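PDB 5OEZ: FBP protein from Leishmania major, which probably hydrolyses fructose 1,6-bisphosphate to fructose 6-phosphate and phosphate, a gluconeogenic step that depends on divalent metal ions and is carried out by a homotetramer. Local coordinates for residues 72-77 and 121-126; 40-45 and 171-176; 76-81 and 94-99; 134-139 and 177-182. One frame throughout, in Å; residues are numbered along the deposited sequence.

Contact 1: residues 72-77 and 121-126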
loop_
_atom_site.group_PDB
_atom_site.type_symbol
_atom_site.label_atom_id
_atom_site.label_comp_id
_atom_site.label_asym_id
_atom_site.label_seq_id
_atom_site.Cartn_x
_atom_site.Cartn_y
_atom_site.Cartn_z
ATOM N N LYS C 72 -21.731 -1.655 9.719
ATOM C CA LYS C 72 -20.595 -0.992 10.389
ATOM C C LYS C 72 -19.925 0.010 9.427
ATOM O O LYS C 72 -19.573 1.127 9.818
ATOM C CB LYS C 72 -19.584 -2.041 10.872
ATOM C CG LYS C 72 -18.387 -1.510 11.645
ATOM C CD LYS C 72 -18.725 -1.128 13.081
ATOM C CE LYS C 72 -17.690 -0.089 13.568
ATOM N NZ LYS C 72 -17.426 -0.112 15.036
ATOM N N LEU C 73 -19.749 -0.421 8.179
ATOM C CA LEU C 73 -19.247 0.419 7.094
ATOM C C LEU C 73 -20.073 1.684 6.872
ATOM O O LEU C 73 -19.502 2.741 6.594
ATOM C CB LEU C 73 -19.159 -0.395 5.787
ATOM C CG LEU C 73 -17.822 -1.034 5.412
ATOM C CD1 LEU C 73 -16.967 0.007 4.705
ATOM C CD2 LEU C 73 -17.055 -1.613 6.586
ATOM N N ASP C 74 -21.399 1.559 6.951
ATOM C CA ASP C 74 -22.324 2.712 6.868
ATOM C C ASP C 74 -22.051 3.764 7.938
ATOM O O ASP C 74 -22.007 4.957 7.649
ATOM C CB ASP C 74 -23.781 2.262 7.026
ATOM C CG ASP C 74 -24.339 1.615 5.778
ATOM O OD1 ASP C 74 -24.157 2.177 4.673
ATOM O OD2 ASP C 74 -24.991 0.553 5.904
ATOM N N VAL C 75 -21.884 3.308 9.170
ATOM C CA VAL C 75 -21.689 4.201 10.295
ATOM C C VAL C 75 -20.355 4.932 10.149
ATOM O O VAL C 75 -20.313 6.158 10.263
ATOM C CB VAL C 75 -21.773 3.440 11.637
ATOM C CG1 VAL C 75 -21.374 4.330 12.815
ATOM C CG2 VAL C 75 -23.186 2.905 11.842
ATOM N N ILE C 76 -19.295 4.176 9.865
ATOM C CA ILE C 76 -17.946 4.723 9.685
ATOM C C ILE C 76 -17.927 5.745 8.553
ATOM O O ILE C 76 -17.379 6.829 8.716
ATOM C CB ILE C 76 -16.912 3.599 9.395
ATOM C CG1 ILE C 76 -16.661 2.767 10.651
ATOM C CG2 ILE C 76 -15.577 4.162 8.917
ATOM C CD1 ILE C 76 -16.210 1.356 10.348
ATOM N N SER C 77 -18.490 5.378 7.400
ATOM C CA SER C 77 -18.554 6.298 6.264
ATOM C C SER C 77 -19.263 7.594 6.587
ATOM O O SER C 77 -18.823 8.643 6.155
ATOM C CB SER C 77 -19.196 5.683 5.031
ATOM O OG SER C 77 -18.596 4.439 4.730
ATOM N N ASP C 121 -23.594 4.151 -0.723
ATOM C CA ASP C 121 -24.621 3.442 -1.478
ATOM C C ASP C 121 -24.230 1.973 -1.705
ATOM O O ASP C 121 -23.097 1.670 -2.088
ATOM C CB ASP C 121 -24.882 4.142 -2.839
ATOM C CG ASP C 121 -25.398 3.190 -3.924
ATOM O OD1 ASP C 121 -26.594 2.830 -3.892
ATOM O OD2 ASP C 121 -24.602 2.807 -4.818
ATOM N N GLY C 122 -25.207 1.086 -1.528
ATOM C CA GLY C 122 -25.092 -0.309 -1.904
ATOM C C GLY C 122 -24.355 -1.109 -0.857
ATOM O O GLY C 122 -23.730 -2.103 -1.187
ATOM N N SER C 123 -24.493 -0.724 0.408
ATOM C CA SER C 123 -23.606 -1.209 1.478
ATOM C C SER C 123 -23.625 -2.723 1.727
ATOM O O SER C 123 -22.595 -3.292 2.112
ATOM C CB SER C 123 -23.924 -0.492 2.787
ATOM O OG SER C 123 -22.947 -0.789 3.767
ATOM N N SER C 124 -24.785 -3.358 1.520
ATOM C CA SER C 124 -24.929 -4.816 1.636
ATOM C C SER C 124 -23.961 -5.569 0.715
ATOM O O SER C 124 -23.426 -6.623 1.088
ATOM C CB SER C 124 -26.369 -5.236 1.315
ATOM O OG SER C 124 -26.745 -4.834 0.006
ATOM N N ASN C 125 -23.718 -4.994 -0.466
ATOM C CA ASN C 125 -22.836 -5.577 -1.492
ATOM C C ASN C 125 -21.416 -5.903 -1.067
ATOM O O ASN C 125 -20.761 -6.698 -1.737
ATOM C CB ASN C 125 -22.721 -4.637 -2.690
ATOM C CG ASN C 125 -23.979 -4.587 -3.527
ATOM O OD1 ASN C 125 -24.834 -5.461 -3.450
ATOM N ND2 ASN C 125 -24.073 -3.579 -4.368
ATOM N N ILE C 126 -20.930 -5.251 -0.011
ATOM C CA ILE C 126 -19.558 -5.430 0.465
ATOM C C ILE C 126 -19.237 -6.908 0.705
ATOM O O ILE C 126 -18.140 -7.360 0.375
ATOM C CB ILE C 126 -19.302 -4.638 1.784
ATOM C CG1 ILE C 126 -19.368 -3.124 1.582
ATOM C CG2 ILE C 126 -17.978 -5.023 2.437
ATOM C CD1 ILE C 126 -18.268 -2.544 0.727
#
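D74 and S123 face each other at the metal site, D74 from the start of helix 72-87 and S123 from the DPLDGSS signature loop of the class 1 fructose bisphosphatases. D74 binds a manganese ion when metal is present, while D121 of the same loop binds the second manganese and, with G122, fructose 6-phosphate; this chain carries none of these ligands. The serine hydroxyl lies almost equally far from both carboxylate oxygens: its bond from S123 OG to D74 OD2 is weak at 3.2 Å, and D74 OD1 is hardly farther from S123 OG at 3.3 Å. With OG anti to N (chi1 -171°), S123 turns its hydroxyl toward the helix, and its CB also sits 3.3 Å from D74 OD1. Beside this pair, L73 CB comes within 4.3 Å of S123 OG, and L73 and I126 both lean on I46 of helix 27-47. One turn on, S77 OG bonds back to L73 O at 2.7 Å. D74 OD1 also lies close to E98 OE2, a like charge from another ligand of the same manganese site. Across this contact D74 is held by a weak bond alone; a bound metal would probably offset the charge of the two neighbouring acids.

Contact 2: residues 40-45 and 171-176; sequences KVIEKN and AVYGSA
The phenol ring of Y173 meets I42 and E43 where helix 27-47 lies on the large mixed sheet of the N-terminal domain, a helix-on-sheet layer with Y173 at the end of strand 167-173. I42 and Y173 run across each other at about a right angle, the isoleucine laying its CG2 methyl over one ring face. This is a CH-pi contact: I42 CG2 stands 4.1 Å from the centroid of the Y173 ring, 28° off the normal. The methyl is displaced toward the hydroxyl-bearing end, so that its nearest ring atom is Y173 CZ, 3.7 Å from I42 CG2. The branch gets there because CG2 lies anti to the I42 backbone N, while CG1 stays beside that N. E43 passes obliquely by the ring near CD1, its carboxylate plane tilted 34° from the ring plane; its CB and CG both lie 4.1 Å from Y173 CD1. V39 and I46 of the same helix also touch the ring. The phenol oxygen finds its polar partner in the sheet, the hydroxyl of S134. From the helix, I42 also brings carbon to Y173 OH, its CD1 3.8 Å away.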
loop_
_atom_site.group_PDB
_atom_site.type_symbol
_atom_site.label_atom_id
_atom_site.label_comp_id
_atom_site.label_asym_id
_atom_site.label_seq_id
_atom_site.Cartn_x
_atom_site.Cartn_y
_atom_site.Cartn_z
ATOM N N LYS C 40 -10.865 8.451 0.855
ATOM C CA LYS C 40 -9.708 7.601 1.128
ATOM C C LYS C 40 -9.860 6.812 2.411
ATOM O O LYS C 40 -9.428 5.661 2.487
ATOM C CB LYS C 40 -8.431 8.431 1.152
ATOM C CG LYS C 40 -8.080 8.932 -0.229
ATOM C CD LYS C 40 -6.763 9.665 -0.313
ATOM C CE LYS C 40 -6.780 10.967 0.453
ATOM N NZ LYS C 40 -5.372 11.408 0.618
ATOM N N VAL C 41 -10.449 7.441 3.422
ATOM C CA VAL C 41 -10.715 6.771 4.684
ATOM C C VAL C 41 -11.712 5.628 4.488
ATOM O O VAL C 41 -11.532 4.534 5.027
ATOM C CB VAL C 41 -11.219 7.770 5.760
ATOM C CG1 VAL C 41 -11.780 7.044 6.981
ATOM C CG2 VAL C 41 -10.079 8.682 6.187
ATOM N N ILE C 42 -12.748 5.880 3.702
ATOM C CA ILE C 42 -13.755 4.844 3.405
ATOM C C ILE C 42 -13.156 3.688 2.601
ATOM O O ILE C 42 -13.450 2.533 2.864
ATOM C CB ILE C 42 -14.965 5.450 2.677
ATOM C CG1 ILE C 42 -15.703 6.393 3.628
ATOM C CG2 ILE C 42 -15.891 4.357 2.164
ATOM C CD1 ILE C 42 -16.587 7.403 2.924
ATOM N N GLU C 43 -12.328 4.018 1.617
ATOM C CA GLU C 43 -11.605 3.015 0.837
ATOM C C GLU C 43 -10.757 2.093 1.728
ATOM O O GLU C 43 -10.781 0.880 1.534
ATOM C CB GLU C 43 -10.701 3.701 -0.194
ATOM C CG GLU C 43 -10.331 2.848 -1.401
ATOM C CD GLU C 43 -9.214 1.843 -1.160
ATOM O OE1 GLU C 43 -8.353 2.053 -0.268
ATOM O OE2 GLU C 43 -9.186 0.839 -1.906
ATOM N N LYS C 44 -10.001 2.673 2.668
ATOM C CA LYS C 44 -9.174 1.890 3.593
ATOM C C LYS C 44 -10.030 0.831 4.302
ATOM O O LYS C 44 -9.679 -0.362 4.332
ATOM C CB LYS C 44 -8.476 2.804 4.625
ATOM C CG LYS C 44 -7.866 2.111 5.851
ATOM C CD LYS C 44 -7.894 2.952 7.137
ATOM C CE LYS C 44 -6.784 3.954 7.289
ATOM N NZ LYS C 44 -5.714 3.525 8.224
ATOM N N ASN C 45 -11.158 1.270 4.850
ATOM C CA ASN C 45 -12.068 0.368 5.573
ATOM C C ASN C 45 -12.678 -0.718 4.687
ATOM O O ASN C 45 -12.749 -1.881 5.087
ATOM C CB ASN C 45 -13.148 1.175 6.289
ATOM C CG ASN C 45 -12.581 1.968 7.449
ATOM O OD1 ASN C 45 -12.217 1.394 8.467
ATOM N ND2 ASN C 45 -12.462 3.277 7.288
ATOM N N ALA C 171 -17.858 8.680 -5.935
ATOM C CA ALA C 171 -16.726 7.783 -5.846
ATOM C C ALA C 171 -17.205 6.335 -6.045
ATOM O O ALA C 171 -18.255 5.958 -5.538
ATOM C CB ALA C 171 -16.037 7.940 -4.503
ATOM N N VAL C 172 -16.432 5.545 -6.791
ATOM C CA VAL C 172 -16.692 4.120 -6.971
ATOM C C VAL C 172 -15.555 3.358 -6.325
ATOM O O VAL C 172 -14.403 3.566 -6.682
ATOM C CB VAL C 172 -16.684 3.699 -8.442
ATOM C CG1 VAL C 172 -17.413 2.371 -8.613
ATOM C CG2 VAL C 172 -17.300 4.753 -9.304
ATOM N N TYR C 173 -15.884 2.478 -5.394
ATOM C CA TYR C 173 -14.916 1.635 -4.718
ATOM C C TYR C 173 -14.993 0.244 -5.340
ATOM O O TYR C 173 -15.853 -0.558 -4.998
ATOM C CB TYR C 173 -15.220 1.578 -3.217
ATOM C CG TYR C 173 -15.411 2.929 -2.557
ATOM C CD1 TYR C 173 -14.313 3.689 -2.130
ATOM C CD2 TYR C 173 -16.695 3.457 -2.352
ATOM C CE1 TYR C 173 -14.495 4.935 -1.539
ATOM C CE2 TYR C 173 -16.880 4.702 -1.761
ATOM C CZ TYR C 173 -15.779 5.441 -1.351
ATOM O OH TYR C 173 -15.956 6.663 -0.736
ATOM N N GLY C 174 -14.116 -0.003 -6.304
ATOM C CA GLY C 174 -13.943 -1.315 -6.925
ATOM C C GLY C 174 -12.473 -1.686 -6.885
ATOM O O GLY C 174 -11.767 -1.323 -5.935
ATOM N N SER C 175 -12.001 -2.408 -7.905
ATOM C CA SER C 175 -10.574 -2.828 -7.963
ATOM C C SER C 175 -9.673 -1.613 -8.085
ATOM O O SER C 175 -8.564 -1.624 -7.592
ATOM C CB SER C 175 -10.309 -3.843 -9.082
ATOM O OG SER C 175 -11.087 -3.569 -10.236
ATOM N N ALA C 176 -10.178 -0.562 -8.728
ATOM C CA ALA C 176 -9.638 0.771 -8.581
ATOM C C ALA C 176 -10.666 1.614 -7.826
ATOM O O ALA C 176 -11.823 1.239 -7.717
ATOM C CB ALA C 176 -9.359 1.369 -9.942
#

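Contact 3: residues 76-81 and 94-99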
loop_
_atom_site.group_PDB
_atom_site.type_symbol
_atom_site.label_atom_id
_atom_site.label_comp_id
_atom_site.label_asym_id
_atom_site.label_seq_id
_atom_site.Cartn_x
_atom_site.Cartn_y
_atom_site.Cartn_z
ATOM N N ILE C 76 -19.295 4.176 9.865
ATOM C CA ILE C 76 -17.946 4.723 9.685
ATOM C C ILE C 76 -17.927 5.745 8.553
ATOM O O ILE C 76 -17.379 6.829 8.716
ATOM C CB ILE C 76 -16.912 3.599 9.395
ATOM C CG1 ILE C 76 -16.661 2.767 10.651
ATOM C CG2 ILE C 76 -15.577 4.162 8.917
ATOM C CD1 ILE C 76 -16.210 1.356 10.348
ATOM N N SER C 77 -18.490 5.378 7.400
ATOM C CA SER C 77 -18.554 6.298 6.264
ATOM C C SER C 77 -19.263 7.594 6.587
ATOM O O SER C 77 -18.823 8.643 6.155
ATOM C CB SER C 77 -19.196 5.683 5.031
ATOM O OG SER C 77 -18.596 4.439 4.730
ATOM N N ASN C 78 -20.348 7.521 7.348
ATOM C CA ASN C 78 -21.096 8.717 7.702
ATOM C C ASN C 78 -20.280 9.621 8.617
ATOM O O ASN C 78 -20.157 10.819 8.365
ATOM C CB ASN C 78 -22.415 8.347 8.375
ATOM C CG ASN C 78 -23.340 9.536 8.506
ATOM O OD1 ASN C 78 -23.555 10.279 7.546
ATOM N ND2 ASN C 78 -23.867 9.745 9.698
ATOM N N ILE C 79 -19.708 9.025 9.655
ATOM C CA ILE C 79 -18.835 9.717 10.605
ATOM C C ILE C 79 -17.678 10.463 9.912
ATOM O O ILE C 79 -17.362 11.605 10.272
ATOM C CB ILE C 79 -18.255 8.717 11.636
ATOM C CG1 ILE C 79 -19.351 8.289 12.616
ATOM C CG2 ILE C 79 -17.083 9.322 12.427
ATOM C CD1 ILE C 79 -19.005 7.078 13.459
ATOM N N ALA C 80 -17.057 9.801 8.937
ATOM C CA ALA C 80 -15.919 10.349 8.207
ATOM C C ALA C 80 -16.301 11.577 7.408
ATOM O O ALA C 80 -15.721 12.651 7.591
ATOM C CB ALA C 80 -15.335 9.296 7.284
ATOM N N PHE C 81 -17.301 11.430 6.547
ATOM C CA PHE C 81 -17.798 12.571 5.768
ATOM C C PHE C 81 -18.143 13.774 6.640
ATOM O O PHE C 81 -17.753 14.890 6.318
ATOM C CB PHE C 81 -18.998 12.196 4.914
ATOM C CG PHE C 81 -18.647 11.818 3.503
ATOM C CD1 PHE C 81 -18.376 12.795 2.569
ATOM C CD2 PHE C 81 -18.624 10.484 3.105
ATOM C CE1 PHE C 81 -18.058 12.457 1.261
ATOM C CE2 PHE C 81 -18.318 10.135 1.801
ATOM C CZ PHE C 81 -18.033 11.124 0.874
ATOM N N LEU C 94 -25.057 20.587 6.304
ATOM C CA LEU C 94 -24.733 19.227 5.938
ATOM C C LEU C 94 -26.019 18.421 5.939
ATOM O O LEU C 94 -26.810 18.517 6.867
ATOM C CB LEU C 94 -23.840 18.645 7.016
ATOM C CG LEU C 94 -22.630 17.877 6.570
ATOM C CD1 LEU C 94 -21.597 18.841 6.024
ATOM C CD2 LEU C 94 -22.071 17.137 7.766
ATOM N N GLY C 95 -26.209 17.602 4.919
ATOM C CA GLY C 95 -27.313 16.658 4.879
ATOM C C GLY C 95 -26.816 15.285 4.501
ATOM O O GLY C 95 -26.397 15.066 3.374
ATOM N N SER C 96 -26.864 14.362 5.449
ATOM C CA SER C 96 -26.567 12.954 5.190
ATOM C C SER C 96 -27.851 12.167 4.948
ATOM O O SER C 96 -28.777 12.280 5.732
ATOM C CB SER C 96 -25.876 12.363 6.406
ATOM O OG SER C 96 -25.563 11.006 6.171
ATOM N N GLU C 97 -27.879 11.340 3.902
ATOM C CA GLU C 97 -29.044 10.517 3.575
ATOM C C GLU C 97 -29.544 9.653 4.732
ATOM O O GLU C 97 -30.749 9.440 4.853
ATOM C CB GLU C 97 -28.757 9.593 2.391
ATOM C CG GLU C 97 -30.007 8.991 1.768
ATOM C CD GLU C 97 -29.673 8.208 0.487
ATOM O OE1 GLU C 97 -28.907 7.253 0.577
ATOM O OE2 GLU C 97 -30.151 8.517 -0.637
ATOM N N GLU C 98 -28.626 9.192 5.579
ATOM C CA GLU C 98 -28.951 8.328 6.706
ATOM C C GLU C 98 -29.662 9.039 7.864
ATOM O O GLU C 98 -30.355 8.378 8.647
ATOM C CB GLU C 98 -27.689 7.649 7.244
ATOM C CG GLU C 98 -26.816 6.957 6.174
ATOM C CD GLU C 98 -25.796 5.974 6.743
ATOM O OE1 GLU C 98 -25.528 5.988 7.963
ATOM O OE2 GLU C 98 -25.247 5.171 5.953
ATOM N N GLU C 99 -29.582 10.369 7.920
ATOM C CA GLU C 99 -30.126 11.141 9.035
ATOM C C GLU C 99 -31.415 11.891 8.700
ATOM O O GLU C 99 -31.630 12.338 7.574
ATOM C CB GLU C 99 -29.075 12.116 9.505
ATOM C CG GLU C 99 -27.756 11.420 9.774
ATOM C CD GLU C 99 -26.754 12.281 10.507
ATOM O OE1 GLU C 99 -26.950 13.510 10.601
ATOM O OE2 GLU C 99 -25.768 11.710 11.001
#
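N78 reaches from helix 72-87 to the end of strand 91-96 and the turn that follows it, beside the metal-binding glutamates E97 and E98. Its CB is met by E98, whose OE1 lies 3.9 Å from N78 CB in simple packing. From there CG swings anti to the backbone N (chi1 -168°), which carries the amide out from the helix and splits its two ends between two partners. The oxygen takes the hydroxyl of S96: S96 OG donates to N78 OD1 at 2.5 Å, a short bond in which the donor sits above the carbonyl plane. The nitrogen turns to E99, and the bond from N78 ND2 to E99 OE2 spans 3.0 Å at an N-H...O angle of 153°. E99 OE2 lies in the amide plane, yet it is approached from above its own carboxylate, the two planes being 75° apart. The same oxygen forms a salt bridge with K82, one helical turn beyond N78. A type I turn from S96 to E99, closed by E99 N to S96 O at 3.0 Å, brings the S96 donor and the E99 acceptor to the same amide. N78 and S96 both rest on F117 of strand 113-121, while F81 of the same helix reaches F117 and helix 27-47, placing the amide between the helix and the sheet.

Contact 4: residues 134-139 and 177-182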
loop_
_atom_site.group_PDB
_atom_site.type_symbol
_atom_site.label_atom_id
_atom_site.label_comp_id
_atom_site.label_asym_id
_atom_site.label_seq_id
_atom_site.Cartn_x
_atom_site.Cartn_y
_atom_site.Cartn_z
ATOM N N SER C 134 -20.118 6.386 -3.174
ATOM C CA SER C 134 -20.531 7.570 -2.405
ATOM C C SER C 134 -20.959 8.598 -3.412
ATOM O O SER C 134 -20.376 8.669 -4.479
ATOM C CB SER C 134 -19.371 8.169 -1.580
ATOM O OG SER C 134 -18.777 7.237 -0.686
ATOM N N ILE C 135 -21.934 9.434 -3.054
ATOM C CA ILE C 135 -22.476 10.462 -3.949
ATOM C C ILE C 135 -22.665 11.770 -3.188
ATOM O O ILE C 135 -23.054 11.747 -2.020
ATOM C CB ILE C 135 -23.859 10.059 -4.508
ATOM C CG1 ILE C 135 -23.838 8.622 -5.030
ATOM C CG2 ILE C 135 -24.293 11.014 -5.621
ATOM C CD1 ILE C 135 -25.215 8.043 -5.302
ATOM N N TRP C 136 -22.408 12.903 -3.842
ATOM C CA TRP C 136 -22.655 14.195 -3.215
ATOM C C TRP C 136 -23.064 15.251 -4.235
ATOM O O TRP C 136 -22.686 15.173 -5.390
ATOM C CB TRP C 136 -21.424 14.677 -2.409
ATOM C CG TRP C 136 -20.261 14.863 -3.264
ATOM C CD1 TRP C 136 -19.915 15.993 -3.936
ATOM C CD2 TRP C 136 -19.281 13.872 -3.595
ATOM N NE1 TRP C 136 -18.760 15.768 -4.644
ATOM C CE2 TRP C 136 -18.362 14.474 -4.466
ATOM C CE3 TRP C 136 -19.091 12.540 -3.230
ATOM C CZ2 TRP C 136 -17.288 13.791 -4.990
ATOM C CZ3 TRP C 136 -18.009 11.863 -3.749
ATOM C CH2 TRP C 136 -17.124 12.486 -4.614
ATOM N N GLY C 137 -23.844 16.220 -3.772
ATOM C CA GLY C 137 -24.251 17.369 -4.565
ATOM C C GLY C 137 -24.081 18.593 -3.700
ATOM O O GLY C 137 -24.375 18.560 -2.503
ATOM N N VAL C 138 -23.641 19.680 -4.321
ATOM C CA VAL C 138 -23.302 20.914 -3.619
ATOM C C VAL C 138 -24.095 22.105 -4.190
ATOM O O VAL C 138 -24.158 22.300 -5.403
ATOM C CB VAL C 138 -21.791 21.215 -3.761
ATOM C CG1 VAL C 138 -21.380 22.445 -2.932
ATOM C CG2 VAL C 138 -20.938 20.016 -3.370
ATOM N N TRP C 139 -24.709 22.874 -3.300
ATOM C CA TRP C 139 -25.443 24.091 -3.645
ATOM C C TRP C 139 -24.762 25.234 -2.894
ATOM O O TRP C 139 -23.982 24.991 -1.958
ATOM C CB TRP C 139 -26.896 23.999 -3.188
ATOM C CG TRP C 139 -27.810 23.240 -4.078
ATOM C CD1 TRP C 139 -28.698 23.761 -4.970
ATOM C CD2 TRP C 139 -27.990 21.826 -4.118
ATOM N NE1 TRP C 139 -29.409 22.763 -5.579
ATOM C CE2 TRP C 139 -29.002 21.560 -5.068
ATOM C CE3 TRP C 139 -27.401 20.755 -3.444
ATOM C CZ2 TRP C 139 -29.430 20.270 -5.370
ATOM C CZ3 TRP C 139 -27.836 19.456 -3.742
ATOM C CH2 TRP C 139 -28.828 19.229 -4.706
ATOM N N THR C 177 -10.223 2.755 -7.314
ATOM C CA THR C 177 -11.088 3.738 -6.688
ATOM C C THR C 177 -11.135 4.962 -7.616
ATOM O O THR C 177 -10.104 5.585 -7.858
ATOM C CB THR C 177 -10.554 4.124 -5.313
ATOM O OG1 THR C 177 -10.345 2.930 -4.556
ATOM C CG2 THR C 177 -11.519 5.036 -4.567
ATOM N N ASN C 178 -12.321 5.258 -8.154
ATOM C CA ASN C 178 -12.531 6.360 -9.075
ATOM C C ASN C 178 -13.295 7.458 -8.417
ATOM O O ASN C 178 -14.091 7.204 -7.529
ATOM C CB ASN C 178 -13.328 5.906 -10.257
ATOM C CG ASN C 178 -12.606 4.855 -11.068
ATOM O OD1 ASN C 178 -13.124 3.758 -11.301
ATOM N ND2 ASN C 178 -11.413 5.189 -11.518
ATOM N N LEU C 179 -13.014 8.685 -8.832
ATOM C CA LEU C 179 -13.746 9.850 -8.392
ATOM C C LEU C 179 -14.125 10.628 -9.629
ATOM O O LEU C 179 -13.259 11.020 -10.403
ATOM C CB LEU C 179 -12.904 10.701 -7.438
ATOM C CG LEU C 179 -13.667 11.708 -6.575
ATOM C CD1 LEU C 179 -12.915 11.946 -5.280
ATOM C CD2 LEU C 179 -13.895 13.021 -7.307
ATOM N N VAL C 180 -15.424 10.830 -9.826
ATOM C CA VAL C 180 -15.947 11.496 -11.014
ATOM C C VAL C 180 -16.671 12.739 -10.526
ATOM O O VAL C 180 -17.432 12.670 -9.567
ATOM C CB VAL C 180 -16.885 10.540 -11.767
ATOM C CG1 VAL C 180 -17.553 11.207 -12.959
ATOM C CG2 VAL C 180 -16.102 9.311 -12.230
ATOM N N LEU C 181 -16.466 13.858 -11.202
ATOM C CA LEU C 181 -16.810 15.154 -10.660
ATOM C C LEU C 181 -17.248 16.099 -11.762
ATOM O O LEU C 181 -16.723 16.021 -12.881
ATOM C CB LEU C 181 -15.536 15.705 -9.994
ATOM C CG LEU C 181 -15.528 17.096 -9.374
ATOM C CD1 LEU C 181 -16.518 17.200 -8.219
ATOM C CD2 LEU C 181 -14.127 17.408 -8.896
ATOM N N THR C 182 -18.175 17.009 -11.457
ATOM C CA THR C 182 -18.490 18.131 -12.353
ATOM C C THR C 182 -18.658 19.409 -11.545
ATOM O O THR C 182 -19.123 19.356 -10.406
ATOM C CB THR C 182 -19.764 17.887 -13.226
ATOM O OG1 THR C 182 -19.959 18.987 -14.139
ATOM C CG2 THR C 182 -21.033 17.728 -12.389
#
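T182 OG1, at the end of strand 177-182, is gripped by two backbone groups of the turn that follows, the carbonyl of G186 and the NH of G184. The strand belongs to the large mixed sheet of the N-terminal domain, and its contact with strand 132-140 is made across an intervening strand, 167-173. The CA atoms of W136 and L181 are accordingly 9.5 Å apart, about two strand spacings, and no backbone bond joins the two segments. W136 does the bridging. Its CG sits between the backbone N and the carbonyl carbon (chi1 62°), the crowded position, and from there the indole extends over the neighbouring strand toward L179 and L181. Both leucines meet the rim of the indole, near its plane, and neither stacks on a face. L179 crosses the tryptophan at about a right angle: L179 CG is 4.0 Å from W136 CH2, and L179 CD2 is 4.2 Å from W136 CZ2. This layer is closed over by helix 27-47, with I35 on W136 and M32 on L181. Across the sheet, I135, N178 and V180 pack on helix 252-262, so the two strands lie within a helix-sheet-helix sandwich. L181 also comes about 4 Å from the side chain of I16 and about 5 Å from that of F28, two residues that bind AMP in another structure of this protein, which puts this apolar patch next to the nucleotide site. At the pyrrole edge of the indole, L181 CD1 is 4.5 Å from W136 NE1.

How the contacts relate
Contacts 1 and 3 share I76 and S77 of helix 72-87 and bring the metal ligands together: D74 CB of contact 1 is 3.4 Å from E98 OE2 of contact 3, with centres about 11 Å apart. Contact 2 adjoins both, where helix 27-47 packs against helix 72-87; I42 CD1 is 3.4 Å from F81 CE2. Contacts 2 and 4 meet on neighbouring strands, where A171 N lies 2.9 Å from S134 O. Contact 4, about 17 Å from contact 1 between centres, extends this core toward AMP-binding residues. Helix 27-47 starts among AMP-binding residues and, further along, packs on the helix that carries metal ligand D74.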